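Local coordinates for M152 protein (Murid herpesvirus 1, PDB 4G59) that is an MHC class I-like immune-evasion glycoprotein of mouse cytomegalovirus, thought to keep class I molecules and NKG2D ligands of the RAE-1 family off the infected cell's surface, at residues B[118-123]-B[128-133]; B[250-255]-B[260-265]; B[16-21]-B[174-179]; B[106-111]-B[155-160]; B[188-191]-B[196-199]. All coordinates share one frame; numbering follows the deposited sequence.

Interaction 1 (B[118-123]-B[128-133]); sequences TLTRYT and VETLGS
R121 and E129 form the hydrogen-bonded pair at the middle of an antiparallel hairpin whose strand axes, 118-123 and 128-130, approach to 4.6 Å, their directions 157° apart. R121 N donates a hydrogen bond to E129 O at 2.8 Å, and E129 N donates one to R121 O. Past T130 the second segment takes an extra residue: L131 N (2.6 Å) and G132 N (3.2 Å) both bind L119 O from the same side of its plane, a pattern like that of a classic beta bulge. V128 divides its branches, CG1 packing 3.8 Å from T120 CB and CG2 3.9 Å from Y122 CD1; as a beta-branched residue it suits both the strand and this double packing. The hydroxyl of T120 turns instead to Q112 on the next strand. On the other face R121 and E129 run side by side as a salt bridge, though the model places them too close for details to be trusted, and L131 CD1 lies over one face of the guanidinium, 3.9 Å from NH2. Backbone bonds and apolar branches thus fix this edge of the sheet, while the pair of opposite charges probably adds attraction at the surface.

Interaction 2 (B[250-255]-B[260-265]); sequences FVISSP and ATVKYS
A260 begins the pairing by closing a ring of two backbone bonds with I252: A260 N to I252 O at 2.8 Å, and I252 N to A260 O at 2.9 Å. Its methyl points to the same face as the long I252 side chain, and so small a residue suits a buried place beside so bulky a neighbour. T261 turns to the other face, where it stands across from V251 in a non-hydrogen-bonded pair. Its CG2, set anti to its own carbonyl carbon, comes loosely within 4.3 Å of V251 CG2, and its CA lies 3.3 Å from F250 O in a CA-H...O contact. V262 returns to the face of A260. Its N and O exchange hydrogen bonds with F250 O and N, both 2.9 Å long, and its CG2 meets I252 CD1 at 3.9 Å, the two branches crossing at a slant. The extended tail of I252 (chi2 170°) carries CD1 along to this neighbour. F250 leads its ring away from the strand, yet V262 O still lies at the ring edge, in its plane, 3.9 Å from CD2. K263 forms a salt bridge with D6 of strand 5-11, its amine less surely placed, and Y264 OH hydrogen-bonds S190 OG. This hairpin forms the middle of a four-stranded sheet: strand 5-11 flanks 258-264, and 210-213, which bears the glycosylated N210, flanks 250-253. The face of F250, I252 and V262 packs on L188, C199 and M201 of strands 185-191 and 196-203, two sheets face to face in a sandwich resembling the immunoglobulin-like domain of class I molecules.

Interaction 3 (B[16-21]-B[174-179]); sequences DICQDL and KIVAMD
V176 presents one methyl, CG2, to both I17 and C18, and the contact centres on that group. The side chains of I17 and V176 lie alongside one another, running opposite ways, with I17 CG1 3.8 Å from V176 CG2. I17 sends CG1 between its own backbone N and carbonyl carbon (chi1 56°), and this brings the branch up to the helix. C18 comes at the same methyl with its sulfur, SG lying 3.9 Å from V176 CG2. That sulfur is already committed, since C18 is disulfide-bonded to C172, which sits one helical turn before V176 on helix 161-178; the valine therefore packs just beside a covalent tether. D16 has only a loose approach to V176, but its carboxylate shapes the loop: C18 N points at D16 OD1 in a weak bond of 3.4 Å, which closes an Asx turn. The helix runs on to M178; D179, the first residue past it, has its carboxylate held by R14, T256 and W258. The helix is probably the counterpart of one of the two that cross the platform in class I MHC molecules. Across the two segments the attraction is apolar, with no polar bond to give it direction; aliphatic branches and sulfur match one another in character, and the disulfide next to them supplies the strength that such a small patch would lack alone.

Interaction 4 (B[106-111]-B[155-160]); sequences FECTVL and SILRDN
F106 of strand 106-114 comes closest to helix 154-158 at R158, their CA atoms 6.4 Å apart. With CG swung anti to the backbone N (chi1 -169°), the phenyl ring is carried to the helix, where R158 covers one of its faces. R158 CA sits 3.5 Å from the ring centroid, 18° off the normal, and its hydrogen makes a CH-pi contact. The arginine then continues across the ring: CB is 3.5 Å from F106 CE2 and CG 3.7 Å from F106 CD2. The methylene chain does this work, for the guanidinium plane stands 64° from that of the ring and does not stack on it. An arginine suits such a place because its aliphatic part can cover an aromatic while its charge stays near the surface. The strand belongs to the large antiparallel sheet of a class I-like platform, on which helical segments lie, and the two segments join the floor to one of those helices. L157 points inward beside R158 and touches the same ring with its first carbon, L157 CB to F106 CZ 3.8 Å; its CD2 reaches toward the sulfur of C108, which is disulfide-bonded to C101 on the adjoining strand 95-103. F73 on helix 68-89 also touches L157, so this leucine is wedged between sheet and a second helix. N160, which directly precedes helix 161-178, points ND2 almost straight at I156 O, with that oxygen in the amide plane.

Interaction 5 (B[188-191]-B[196-199]); sequences LYSN and YVSC
L188 lays its CD2 methyl against C199, 3.8 Å from CB and 3.9 Å from SG, its isobutyl group leaning over the neighbouring strand. The two segments are the arms of a beta hairpin, nearly antiparallel at 168° with axes approaching to 4.7 Å, at one edge of a four-stranded sheet in the sandwich domain. L188, S190, V197 and C199 share the face turned to the other sheet of the sandwich, where apolar groups suit burial. S190 is the polar exception: its OG lies 3.8 Å from V197 CG2, while its hydrogen bond goes to Y264 OH across the sandwich. On the opposite face Y189 stands beside S198. The serine hydroxyl, with OG tucked over the main chain (chi1 61°), lies 3.3 Å from Y189 CB, and a residue as small as serine fits closely beside the base of the tyrosine. The ring of Y189 itself leads away from the strand to a cation-pi contact with a basic side chain of another protein's chain, and Y196 meets an aromatic side chain of that chain edge to face; aromatic residues here thus serve a protein-protein interface. Backbone bonds link Y189 and S198 in both directions, and N191 N adds one to Y196 O. Y189 O accepts a hydrogen bond from S198 N at 2.9 Å and also meets the CA-H of V197, with V197 CA 3.1 Å from that oxygen.

In the fold
From the N terminus, the loop at 16-21 opens interaction 3, which closes only at 174-179 and so encircles most of the platform. Within that span lies interaction 4, joining strand 106-114 to helix 154-158, and within interaction 4 lies interaction 1, a local hairpin at the sheet's edge. The latter two meet directly, since strands 106-114 and 117-123 are neighbours. Interactions 5 and 2 follow in series as hairpins of the two facing sheets of the sandwich, and they touch. None of the five cross. Interaction 3 lies near the junction of platform and sandwich and brushes interaction 2; interactions 1 and 5 are far apart, centres about 41 Å.

Interaction 1 (B[118-123]-B[128-133])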
# COMPACT_ATOMS: atom_id res chain seq x y z
N THR B 118 -12.84 1.45 -8.89
CA THR B 118 -14.12 1.25 -8.22
C THR B 118 -15.22 0.86 -9.22
O THR B 118 -15.51 1.61 -10.15
CB THR B 118 -14.56 2.51 -7.45
OG1 THR B 118 -13.55 2.87 -6.51
CG2 THR B 118 -15.86 2.25 -6.70
N LEU B 119 -15.83 -0.31 -9.03
CA LEU B 119 -16.87 -0.81 -9.93
C LEU B 119 -18.29 -0.47 -9.48
O LEU B 119 -19.13 -0.12 -10.31
CB LEU B 119 -16.78 -2.32 -10.07
CG LEU B 119 -15.38 -2.92 -10.19
CD1 LEU B 119 -15.46 -4.44 -10.11
CD2 LEU B 119 -14.73 -2.47 -11.48
N THR B 120 -18.57 -0.61 -8.18
CA THR B 120 -19.93 -0.43 -7.68
C THR B 120 -19.99 0.31 -6.33
O THR B 120 -19.12 0.11 -5.47
CB THR B 120 -20.64 -1.78 -7.49
OG1 THR B 120 -19.88 -2.61 -6.60
CG2 THR B 120 -20.80 -2.51 -8.80
N ARG B 121 -21.01 1.14 -6.16
CA ARG B 121 -21.31 1.75 -4.87
C ARG B 121 -22.73 1.37 -4.45
O ARG B 121 -23.70 1.67 -5.16
CB ARG B 121 -21.18 3.28 -4.92
CG ARG B 121 -21.08 3.91 -3.54
CD ARG B 121 -21.52 5.36 -3.46
NE ARG B 121 -20.75 6.25 -4.33
CZ ARG B 121 -21.23 6.74 -5.47
NH1 ARG B 121 -22.46 6.43 -5.87
NH2 ARG B 121 -20.48 7.55 -6.22
N TYR B 122 -22.86 0.71 -3.30
CA TYR B 122 -24.16 0.29 -2.79
C TYR B 122 -24.53 1.10 -1.56
O TYR B 122 -23.83 1.08 -0.53
CB TYR B 122 -24.16 -1.22 -2.48
CG TYR B 122 -25.39 -1.72 -1.75
CD1 TYR B 122 -26.66 -1.51 -2.25
CD2 TYR B 122 -25.26 -2.44 -0.56
CE1 TYR B 122 -27.78 -1.98 -1.59
CE2 TYR B 122 -26.39 -2.92 0.11
CZ TYR B 122 -27.64 -2.67 -0.41
OH TYR B 122 -28.75 -3.14 0.24
N THR B 123 -25.62 1.86 -1.70
CA THR B 123 -26.26 2.58 -0.62
C THR B 123 -27.64 1.96 -0.51
O THR B 123 -28.22 1.57 -1.52
CB THR B 123 -26.38 4.08 -0.95
OG1 THR B 123 -26.13 4.30 -2.34
CG2 THR B 123 -25.36 4.86 -0.15
N VAL B 128 -27.64 -0.32 -6.40
CA VAL B 128 -26.24 -0.46 -6.71
C VAL B 128 -25.97 0.44 -7.89
O VAL B 128 -26.62 0.32 -8.92
CB VAL B 128 -25.90 -1.89 -7.07
CG1 VAL B 128 -24.40 -2.02 -7.28
CG2 VAL B 128 -26.33 -2.77 -5.95
N GLU B 129 -25.06 1.37 -7.72
CA GLU B 129 -24.63 2.24 -8.79
C GLU B 129 -23.37 1.63 -9.36
O GLU B 129 -22.42 1.36 -8.62
CB GLU B 129 -24.35 3.61 -8.21
CG GLU B 129 -23.96 4.65 -9.22
CD GLU B 129 -23.78 6.01 -8.57
OE1 GLU B 129 -24.12 6.15 -7.37
OE2 GLU B 129 -23.31 6.93 -9.26
N THR B 130 -23.36 1.39 -10.67
CA THR B 130 -22.16 0.89 -11.35
C THR B 130 -21.28 2.06 -11.79
O THR B 130 -21.72 2.91 -12.55
CB THR B 130 -22.52 0.03 -12.57
OG1 THR B 130 -23.05 -1.23 -12.14
CG2 THR B 130 -21.29 -0.22 -13.41
N LEU B 131 -20.04 2.07 -11.29
CA LEU B 131 -19.09 3.15 -11.55
C LEU B 131 -17.99 2.75 -12.52
O LEU B 131 -17.30 3.60 -13.07
CB LEU B 131 -18.45 3.60 -10.24
CG LEU B 131 -19.43 3.99 -9.13
CD1 LEU B 131 -18.69 4.50 -7.92
CD2 LEU B 131 -20.37 5.05 -9.66
N GLY B 132 -17.82 1.44 -12.72
CA GLY B 132 -16.77 0.94 -13.60
C GLY B 132 -16.92 -0.52 -14.01
O GLY B 132 -17.76 -1.25 -13.47
N SER B 133 -16.11 -0.94 -14.97
CA SER B 133 -16.05 -2.35 -15.37
C SER B 133 -14.61 -2.85 -15.26
O SER B 133 -13.67 -2.11 -15.56
CB SER B 133 -16.58 -2.55 -16.79
OG SER B 133 -17.11 -3.87 -16.96

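Interaction 2 (B[250-255]-B[260-265])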
# COMPACT_ATOMS: atom_id res chain seq x y z
N PHE B 250 9.42 19.84 6.33
CA PHE B 250 8.34 18.87 6.24
C PHE B 250 7.27 19.30 7.21
O PHE B 250 7.58 19.69 8.34
CB PHE B 250 8.86 17.49 6.63
CG PHE B 250 9.78 16.87 5.60
CD1 PHE B 250 9.27 16.09 4.59
CD2 PHE B 250 11.15 17.08 5.65
CE1 PHE B 250 10.10 15.51 3.64
CE2 PHE B 250 12.01 16.51 4.69
CZ PHE B 250 11.48 15.73 3.68
N VAL B 251 6.01 19.27 6.78
CA VAL B 251 4.90 19.53 7.69
C VAL B 251 4.11 18.25 7.88
O VAL B 251 3.71 17.60 6.91
CB VAL B 251 3.97 20.65 7.18
CG1 VAL B 251 2.86 20.92 8.20
CG2 VAL B 251 4.76 21.92 6.94
N ILE B 252 3.92 17.89 9.15
CA ILE B 252 3.20 16.70 9.53
C ILE B 252 1.97 17.16 10.28
O ILE B 252 2.09 17.84 11.30
CB ILE B 252 4.04 15.82 10.45
CG1 ILE B 252 5.32 15.39 9.74
CG2 ILE B 252 3.27 14.60 10.85
CD1 ILE B 252 6.34 14.72 10.67
N SER B 253 0.79 16.83 9.78
CA SER B 253 -0.42 17.33 10.40
C SER B 253 -1.37 16.22 10.84
O SER B 253 -1.48 15.18 10.18
CB SER B 253 -1.12 18.29 9.46
OG SER B 253 -1.76 17.57 8.45
N SER B 254 -2.03 16.44 11.96
CA SER B 254 -2.88 15.45 12.59
C SER B 254 -4.33 15.93 12.58
O SER B 254 -4.59 17.12 12.74
CB SER B 254 -2.43 15.24 14.04
OG SER B 254 -3.43 14.57 14.78
N PRO B 255 -5.27 15.00 12.37
CA PRO B 255 -6.67 15.43 12.32
C PRO B 255 -7.10 16.00 13.67
O PRO B 255 -8.10 16.71 13.72
CB PRO B 255 -7.44 14.12 12.04
CG PRO B 255 -6.41 13.13 11.56
CD PRO B 255 -5.08 13.56 12.08
N ALA B 260 3.34 19.57 13.14
CA ALA B 260 4.73 19.79 13.49
C ALA B 260 5.54 20.09 12.24
O ALA B 260 5.31 19.50 11.18
CB ALA B 260 5.30 18.59 14.20
N THR B 261 6.49 21.01 12.34
CA THR B 261 7.40 21.25 11.24
C THR B 261 8.70 20.56 11.61
O THR B 261 9.11 20.60 12.79
CB THR B 261 7.64 22.75 10.99
OG1 THR B 261 8.16 23.33 12.19
CG2 THR B 261 6.34 23.45 10.66
N VAL B 262 9.32 19.91 10.63
CA VAL B 262 10.58 19.23 10.88
C VAL B 262 11.52 19.71 9.80
O VAL B 262 11.19 19.64 8.61
CB VAL B 262 10.47 17.70 10.78
CG1 VAL B 262 11.69 17.05 11.38
CG2 VAL B 262 9.21 17.19 11.47
N LYS B 263 12.69 20.21 10.20
CA LYS B 263 13.65 20.74 9.24
C LYS B 263 15.01 20.86 9.88
O LYS B 263 15.15 20.58 11.07
CB LYS B 263 13.20 22.11 8.77
CG LYS B 263 13.22 23.13 9.86
CD LYS B 263 13.03 24.50 9.27
CE LYS B 263 13.30 25.55 10.33
NZ LYS B 263 14.69 25.54 10.89
N TYR B 264 16.02 21.24 9.10
CA TYR B 264 17.37 21.46 9.64
C TYR B 264 17.58 22.94 10.03
O TYR B 264 17.08 23.85 9.34
CB TYR B 264 18.43 21.07 8.61
CG TYR B 264 18.51 19.61 8.21
CD1 TYR B 264 18.12 19.21 6.93
CD2 TYR B 264 19.01 18.64 9.08
CE1 TYR B 264 18.21 17.87 6.54
CE2 TYR B 264 19.10 17.30 8.70
CZ TYR B 264 18.70 16.92 7.42
OH TYR B 264 18.79 15.59 7.04
N SER B 265 18.30 23.20 11.11
CA SER B 265 18.75 24.57 11.40
C SER B 265 20.18 24.61 11.90
O SER B 265 20.70 23.57 12.32
CB SER B 265 17.82 25.29 12.40
OG SER B 265 16.68 25.84 11.76

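Interaction 3 (B[16-21]-B[174-179])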
# COMPACT_ATOMS: atom_id res chain seq x y z
N ASP B 16 -11.89 17.07 18.25
CA ASP B 16 -12.43 15.80 18.70
C ASP B 16 -12.95 15.05 17.48
O ASP B 16 -13.95 15.43 16.89
CB ASP B 16 -13.56 16.03 19.70
CG ASP B 16 -14.17 14.73 20.20
OD1 ASP B 16 -13.47 13.68 20.22
OD2 ASP B 16 -15.35 14.78 20.61
N ILE B 17 -12.27 13.97 17.10
CA ILE B 17 -12.61 13.24 15.90
C ILE B 17 -13.56 12.07 16.14
O ILE B 17 -13.83 11.30 15.23
CB ILE B 17 -11.36 12.66 15.27
CG1 ILE B 17 -10.65 11.79 16.31
CG2 ILE B 17 -10.44 13.78 14.79
CD1 ILE B 17 -9.64 10.89 15.70
N CYS B 18 -14.06 11.92 17.36
CA CYS B 18 -14.84 10.74 17.72
C CYS B 18 -16.34 10.90 17.60
O CYS B 18 -17.09 9.96 17.89
CB CYS B 18 -14.48 10.30 19.14
SG CYS B 18 -12.83 9.64 19.24
N GLN B 19 -16.79 12.07 17.15
CA GLN B 19 -18.21 12.25 16.87
C GLN B 19 -18.57 11.78 15.47
O GLN B 19 -17.71 11.76 14.58
CB GLN B 19 -18.64 13.71 17.02
CG GLN B 19 -19.14 14.04 18.41
CD GLN B 19 -18.06 14.62 19.27
OE1 GLN B 19 -17.60 15.74 19.03
NE2 GLN B 19 -17.63 13.87 20.28
N ASP B 20 -19.85 11.43 15.30
CA ASP B 20 -20.34 10.88 14.04
C ASP B 20 -19.47 9.73 13.62
O ASP B 20 -18.92 9.73 12.52
CB ASP B 20 -20.41 11.96 12.95
CG ASP B 20 -21.48 12.98 13.22
OD1 ASP B 20 -21.94 13.06 14.38
OD2 ASP B 20 -21.87 13.70 12.28
N LEU B 21 -19.33 8.77 14.53
CA LEU B 21 -18.38 7.69 14.36
C LEU B 21 -18.75 6.89 13.12
O LEU B 21 -19.93 6.59 12.88
CB LEU B 21 -18.31 6.81 15.62
CG LEU B 21 -17.19 5.76 15.68
CD1 LEU B 21 -16.66 5.56 17.07
CD2 LEU B 21 -17.67 4.43 15.15
N LYS B 174 -9.70 6.47 23.34
CA LYS B 174 -8.35 6.05 23.76
C LYS B 174 -7.27 6.66 22.85
O LYS B 174 -6.24 7.17 23.32
CB LYS B 174 -8.24 4.52 23.79
CG LYS B 174 -6.88 3.99 24.20
CD LYS B 174 -6.57 4.30 25.66
CE LYS B 174 -5.27 3.65 26.10
NZ LYS B 174 -5.02 3.89 27.55
N ILE B 175 -7.56 6.67 21.55
CA ILE B 175 -6.65 7.25 20.55
C ILE B 175 -6.46 8.75 20.75
O ILE B 175 -5.32 9.25 20.79
CB ILE B 175 -7.19 7.04 19.15
CG1 ILE B 175 -7.17 5.56 18.77
CG2 ILE B 175 -6.39 7.87 18.15
CD1 ILE B 175 -8.02 5.26 17.45
N VAL B 176 -7.59 9.47 20.83
CA VAL B 176 -7.60 10.89 21.17
C VAL B 176 -6.81 11.12 22.46
O VAL B 176 -6.00 12.04 22.52
CB VAL B 176 -9.05 11.39 21.30
CG1 VAL B 176 -9.13 12.61 22.19
CG2 VAL B 176 -9.59 11.71 19.94
N ALA B 177 -7.02 10.26 23.45
CA ALA B 177 -6.37 10.37 24.77
C ALA B 177 -4.86 10.19 24.76
O ALA B 177 -4.17 10.74 25.62
CB ALA B 177 -7.00 9.38 25.81
N MET B 178 -4.35 9.38 23.84
CA MET B 178 -2.91 9.06 23.86
C MET B 178 -2.18 10.02 22.97
O MET B 178 -0.96 10.10 23.01
CB MET B 178 -2.62 7.66 23.35
CG MET B 178 -3.26 6.53 24.10
SD MET B 178 -2.55 4.95 23.61
CE MET B 178 -2.35 5.18 21.84
N ASP B 179 -2.94 10.74 22.15
CA ASP B 179 -2.35 11.55 21.10
C ASP B 179 -1.62 12.77 21.65
O ASP B 179 -2.22 13.75 22.08
CB ASP B 179 -3.43 11.98 20.09
CG ASP B 179 -2.97 13.10 19.18
OD1 ASP B 179 -1.82 13.08 18.70
OD2 ASP B 179 -3.79 14.00 18.94

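Interaction 4 (B[106-111]-B[155-160])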
# COMPACT_ATOMS: atom_id res chain seq x y z
N PHE B 106 -27.85 3.55 12.21
CA PHE B 106 -27.17 2.56 11.38
C PHE B 106 -27.27 2.80 9.88
O PHE B 106 -28.36 2.94 9.34
CB PHE B 106 -27.63 1.14 11.68
CG PHE B 106 -26.75 0.11 11.03
CD1 PHE B 106 -25.60 -0.33 11.67
CD2 PHE B 106 -27.04 -0.38 9.76
CE1 PHE B 106 -24.76 -1.25 11.08
CE2 PHE B 106 -26.21 -1.31 9.15
CZ PHE B 106 -25.06 -1.74 9.82
N GLU B 107 -26.13 2.83 9.21
CA GLU B 107 -26.09 3.03 7.77
C GLU B 107 -24.76 2.57 7.18
O GLU B 107 -23.68 2.93 7.67
CB GLU B 107 -26.32 4.50 7.43
CG GLU B 107 -26.39 4.78 5.94
CD GLU B 107 -26.67 6.24 5.65
OE1 GLU B 107 -26.53 7.06 6.59
OE2 GLU B 107 -27.04 6.55 4.49
N CYS B 108 -24.83 1.77 6.12
CA CYS B 108 -23.62 1.34 5.42
C CYS B 108 -23.54 1.87 4.01
O CYS B 108 -24.55 2.08 3.35
CB CYS B 108 -23.49 -0.18 5.40
SG CYS B 108 -22.68 -0.81 6.85
N THR B 109 -22.31 2.09 3.56
CA THR B 109 -22.03 2.23 2.14
C THR B 109 -21.04 1.13 1.77
O THR B 109 -20.03 0.93 2.46
CB THR B 109 -21.44 3.61 1.80
OG1 THR B 109 -22.44 4.61 1.99
CG2 THR B 109 -20.99 3.65 0.36
N VAL B 110 -21.34 0.40 0.70
CA VAL B 110 -20.46 -0.69 0.28
C VAL B 110 -19.77 -0.34 -1.04
O VAL B 110 -20.44 -0.03 -2.03
CB VAL B 110 -21.22 -2.02 0.16
CG1 VAL B 110 -20.27 -3.19 -0.12
CG2 VAL B 110 -22.01 -2.28 1.43
N LEU B 111 -18.44 -0.38 -1.04
CA LEU B 111 -17.69 -0.19 -2.27
C LEU B 111 -17.00 -1.48 -2.69
O LEU B 111 -16.55 -2.25 -1.85
CB LEU B 111 -16.64 0.90 -2.08
CG LEU B 111 -17.13 2.31 -1.78
CD1 LEU B 111 -15.95 3.20 -1.42
CD2 LEU B 111 -17.84 2.84 -2.98
N SER B 155 -26.02 -7.51 8.38
CA SER B 155 -26.84 -7.79 9.56
C SER B 155 -25.99 -8.04 10.81
O SER B 155 -26.42 -7.74 11.93
CB SER B 155 -27.73 -9.01 9.32
OG SER B 155 -27.22 -10.14 10.02
N ILE B 156 -24.80 -8.61 10.63
CA ILE B 156 -23.91 -8.80 11.77
C ILE B 156 -23.58 -7.45 12.42
O ILE B 156 -23.51 -7.34 13.65
CB ILE B 156 -22.62 -9.47 11.35
CG1 ILE B 156 -22.93 -10.87 10.80
CG2 ILE B 156 -21.67 -9.58 12.52
CD1 ILE B 156 -21.73 -11.52 10.10
N LEU B 157 -23.43 -6.43 11.57
CA LEU B 157 -23.11 -5.08 11.99
C LEU B 157 -24.36 -4.37 12.51
O LEU B 157 -24.33 -3.76 13.58
CB LEU B 157 -22.47 -4.29 10.83
CG LEU B 157 -20.95 -4.29 10.59
CD1 LEU B 157 -20.21 -5.51 11.12
CD2 LEU B 157 -20.64 -4.07 9.12
N ARG B 158 -25.47 -4.45 11.76
CA ARG B 158 -26.72 -3.80 12.17
C ARG B 158 -27.31 -4.34 13.48
O ARG B 158 -27.66 -3.56 14.37
CB ARG B 158 -27.76 -3.83 11.05
CG ARG B 158 -29.05 -3.08 11.37
CD ARG B 158 -29.97 -2.99 10.15
NE ARG B 158 -29.76 -4.13 9.25
CZ ARG B 158 -29.46 -4.02 7.96
NH1 ARG B 158 -29.36 -2.82 7.39
NH2 ARG B 158 -29.27 -5.11 7.23
N ASP B 159 -27.38 -5.66 13.61
CA ASP B 159 -27.97 -6.27 14.80
C ASP B 159 -27.14 -6.03 16.05
O ASP B 159 -27.59 -6.29 17.17
CB ASP B 159 -28.14 -7.78 14.60
CG ASP B 159 -29.11 -8.13 13.48
OD1 ASP B 159 -29.65 -7.24 12.79
OD2 ASP B 159 -29.30 -9.35 13.29
N ASN B 160 -25.91 -5.56 15.86
CA ASN B 160 -25.03 -5.26 16.98
C ASN B 160 -24.57 -3.81 16.99
O ASN B 160 -23.51 -3.51 17.53
CB ASN B 160 -23.78 -6.13 16.90
CG ASN B 160 -24.08 -7.60 17.03
OD1 ASN B 160 -24.30 -8.11 18.13
ND2 ASN B 160 -24.04 -8.31 15.90

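Interaction 5 (B[188-191]-B[196-199])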
# COMPACT_ATOMS: atom_id res chain seq x y z
N LEU B 188 15.35 12.96 10.48
CA LEU B 188 15.63 13.28 9.09
C LEU B 188 16.86 12.50 8.66
O LEU B 188 17.75 12.25 9.47
CB LEU B 188 15.91 14.77 8.93
CG LEU B 188 14.81 15.79 9.15
CD1 LEU B 188 15.43 17.18 9.15
CD2 LEU B 188 13.73 15.66 8.08
N TYR B 189 16.93 12.15 7.38
CA TYR B 189 18.17 11.60 6.83
C TYR B 189 18.49 12.29 5.52
O TYR B 189 17.59 12.50 4.68
CB TYR B 189 18.05 10.11 6.55
CG TYR B 189 19.37 9.51 6.11
CD1 TYR B 189 20.35 9.19 7.04
CD2 TYR B 189 19.65 9.26 4.77
CE1 TYR B 189 21.56 8.64 6.67
CE2 TYR B 189 20.87 8.71 4.38
CZ TYR B 189 21.81 8.40 5.34
OH TYR B 189 23.03 7.85 5.00
N SER B 190 19.75 12.64 5.34
CA SER B 190 20.19 13.18 4.06
C SER B 190 21.16 12.23 3.42
O SER B 190 22.16 11.84 4.03
CB SER B 190 20.85 14.54 4.25
OG SER B 190 19.91 15.47 4.69
N ASN B 191 20.85 11.82 2.21
CA ASN B 191 21.78 11.01 1.44
C ASN B 191 22.51 11.94 0.48
O ASN B 191 21.91 12.44 -0.49
CB ASN B 191 21.04 9.90 0.70
CG ASN B 191 21.97 8.95 -0.03
OD1 ASN B 191 22.94 9.37 -0.67
ND2 ASN B 191 21.66 7.66 0.03
N TYR B 196 18.71 12.72 -1.91
CA TYR B 196 17.43 12.47 -1.24
C TYR B 196 17.45 12.88 0.23
O TYR B 196 18.47 12.76 0.91
CB TYR B 196 17.07 10.99 -1.32
CG TYR B 196 16.92 10.44 -2.71
CD1 TYR B 196 16.84 11.30 -3.80
CD2 TYR B 196 16.88 9.08 -2.93
CE1 TYR B 196 16.70 10.79 -5.10
CE2 TYR B 196 16.76 8.56 -4.21
CZ TYR B 196 16.66 9.42 -5.29
OH TYR B 196 16.53 8.91 -6.57
N VAL B 197 16.30 13.34 0.72
CA VAL B 197 16.09 13.53 2.15
C VAL B 197 14.82 12.78 2.54
O VAL B 197 13.79 12.91 1.87
CB VAL B 197 15.92 15.01 2.50
CG1 VAL B 197 15.69 15.19 4.01
CG2 VAL B 197 17.14 15.81 2.06
N SER B 198 14.89 11.99 3.61
CA SER B 198 13.69 11.33 4.14
C SER B 198 13.29 12.02 5.43
O SER B 198 14.17 12.52 6.17
CB SER B 198 13.95 9.85 4.43
OG SER B 198 14.97 9.67 5.40
N CYS B 199 11.99 12.08 5.70
CA CYS B 199 11.51 12.51 7.02
C CYS B 199 10.67 11.39 7.63
O CYS B 199 9.78 10.85 6.95
CB CYS B 199 10.66 13.78 6.90
SG CYS B 199 10.01 14.42 8.48